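Local coordinates for protein salmonella typhimurium DB7155 bacteriophage DET7 tailspike (Bacteriophage, PDB 2V5I) that binds and hydrolyses the O-antigen polysaccharide of Salmonella as the trimeric, beta-helical receptor-binding tailspike of the phage, at the interface of chains A and B. Sequence-based numbering; all coordinates share one arbitrary frame. Chains: chain A/B, Salmonella typhimurium DB7155 bacteriophage DET7 tailspike.

The interface of chains A and B. Residues chain A 483-484, 505, 508, 510; chain B 492-494, 500.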
loop_
_atom_site.group_PDB
_atom_site.type_symbol
_atom_site.label_atom_id
_atom_site.label_comp_id
_atom_site.label_asym_id
_atom_site.label_seq_id
_atom_site.Cartn_x
_atom_site.Cartn_y
_atom_site.Cartn_z
ATOM N N GLY A 483 -8.202 9.141 -42.380
ATOM C CA GLY A 483 -6.805 9.598 -42.427
ATOM C C GLY A 483 -6.616 11.116 -42.273
ATOM O O GLY A 483 -5.567 11.625 -42.612
ATOM N N SER A 484 -7.634 11.785 -41.769
ATOM C CA SER A 484 -7.666 13.259 -41.693
ATOM C C SER A 484 -8.409 13.757 -40.454
ATOM O O SER A 484 -9.480 13.204 -40.063
ATOM C CB SER A 484 -8.338 13.819 -42.954
ATOM O OG SER A 484 -8.480 15.202 -42.917
ATOM N N ASN A 505 -7.009 22.709 -40.905
ATOM C CA ASN A 505 -7.336 21.526 -41.730
ATOM C C ASN A 505 -8.812 21.054 -41.638
ATOM O O ASN A 505 -9.106 19.923 -41.967
ATOM C CB ASN A 505 -6.405 20.339 -41.475
ATOM C CG ASN A 505 -6.431 19.353 -42.623
ATOM O OD1 ASN A 505 -6.415 19.789 -43.796
ATOM N ND2 ASN A 505 -6.417 18.037 -42.319
ATOM N N ASP A 508 -10.439 18.905 -44.452
ATOM C CA ASP A 508 -9.225 18.481 -45.144
ATOM C C ASP A 508 -8.824 19.419 -46.291
ATOM O O ASP A 508 -8.145 19.033 -47.247
ATOM C CB ASP A 508 -9.288 17.018 -45.648
ATOM C CG ASP A 508 -7.908 16.383 -45.772
ATOM O OD1 ASP A 508 -7.042 16.505 -44.869
ATOM O OD2 ASP A 508 -7.628 15.750 -46.822
ATOM N N LYS A 510 -6.677 21.831 -45.802
ATOM C CA LYS A 510 -5.276 22.203 -45.545
ATOM C C LYS A 510 -5.047 23.701 -45.383
ATOM O O LYS A 510 -3.979 24.242 -45.666
ATOM C CB LYS A 510 -4.318 21.584 -46.568
ATOM C CG LYS A 510 -4.439 20.051 -46.660
ATOM C CD LYS A 510 -4.248 19.537 -48.019
ATOM C CE LYS A 510 -4.667 18.061 -48.123
ATOM N NZ LYS A 510 -6.046 17.874 -48.739
ATOM N N LEU B 492 -3.422 15.906 -38.724
ATOM C CA LEU B 492 -3.284 14.755 -39.620
ATOM C C LEU B 492 -3.989 14.939 -40.977
ATOM O O LEU B 492 -5.124 15.398 -41.058
ATOM C CB LEU B 492 -3.951 13.540 -38.926
ATOM C CG LEU B 492 -3.934 12.152 -39.593
ATOM C CD1 LEU B 492 -2.560 11.544 -39.590
ATOM C CD2 LEU B 492 -4.974 11.233 -38.933
ATOM N N SER B 493 -3.292 14.581 -42.036
ATOM C CA SER B 493 -3.914 14.545 -43.387
ATOM C C SER B 493 -3.241 13.419 -44.183
ATOM O O SER B 493 -2.021 13.214 -44.058
ATOM C CB SER B 493 -3.766 15.883 -44.132
ATOM O OG SER B 493 -4.474 15.833 -45.388
ATOM N N GLY B 494 -4.026 12.795 -45.051
ATOM C CA GLY B 494 -3.528 11.648 -45.844
ATOM C C GLY B 494 -2.839 10.579 -45.013
ATOM O O GLY B 494 -1.828 9.974 -45.473
ATOM N N VAL B 500 -0.260 19.094 -41.684
ATOM C CA VAL B 500 -0.691 20.483 -41.881
ATOM C C VAL B 500 -0.322 21.188 -40.581
ATOM O O VAL B 500 -0.728 20.719 -39.513
ATOM C CB VAL B 500 -2.203 20.604 -42.128
ATOM C CG1 VAL B 500 -2.588 22.070 -42.392
ATOM C CG2 VAL B 500 -2.620 19.731 -43.301
HETATM O O HOH W 1 -6.599 13.174 -46.177
#
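The amide of A:Asn505 turns one face to B:Val500, whose methyl CG2 sits almost directly above it, 3.9 Å from A:Asn505 CG, with the two side chains at about a right angle. The amide edges bond within chain A: backbone N of A:Lys510 meets OD1 in the carbonyl plane, and ND2 reaches A:Asp508 OD1 at 3.0 Å, only 12° out of the amide plane. Both ends being held, rotation of the amide is fixed.

The A:Asp508 carboxylate stands steeply to that amide. At its OD1 edge, B:Ser493 OG donates across the interface to the syn lone pair at 2.7 Å, while A:Asn505 ND2 takes the anti one. A:Ser484 OG comes from above one face (2.8 Å to A:Asp508 OD1), so three donors grip this oxygen. A water lies toward that same face, bridging A:Asp508 OD2 and B:Gly494 N. Over the opposite face is A:Lys510 NZ, in a salt bridge 3.3 Å from A:Asp508 OD2. This surrounding of donors should stabilise a charged carboxylate. B:Ser493 OG, anti to its backbone N (chi1 -175°), is thereby carried out to A:Asp508.

A:Lys510 bends at chi2 and again at chi4 (101°), curling NZ back to A:Asp508 O at 2.8 Å. Its aliphatic chain faces B: A:Lys510 CG packs on B:Val500 CG2 at 3.8 Å, and CE passes beside B:Ser493 OG. Farther along, B:Leu492 CD2 rests against the backbone of A:Gly483.

The patch joins the end of strand B:485-493 and the nearby B:Val500 to loops and the 3-10 helix A:506-508 in the intertwined C-terminal part of the spike, where an aspartate apparently preorganised by bonds within A, and a small apolar contact, probably help hold neighbouring subunits of the trimer together.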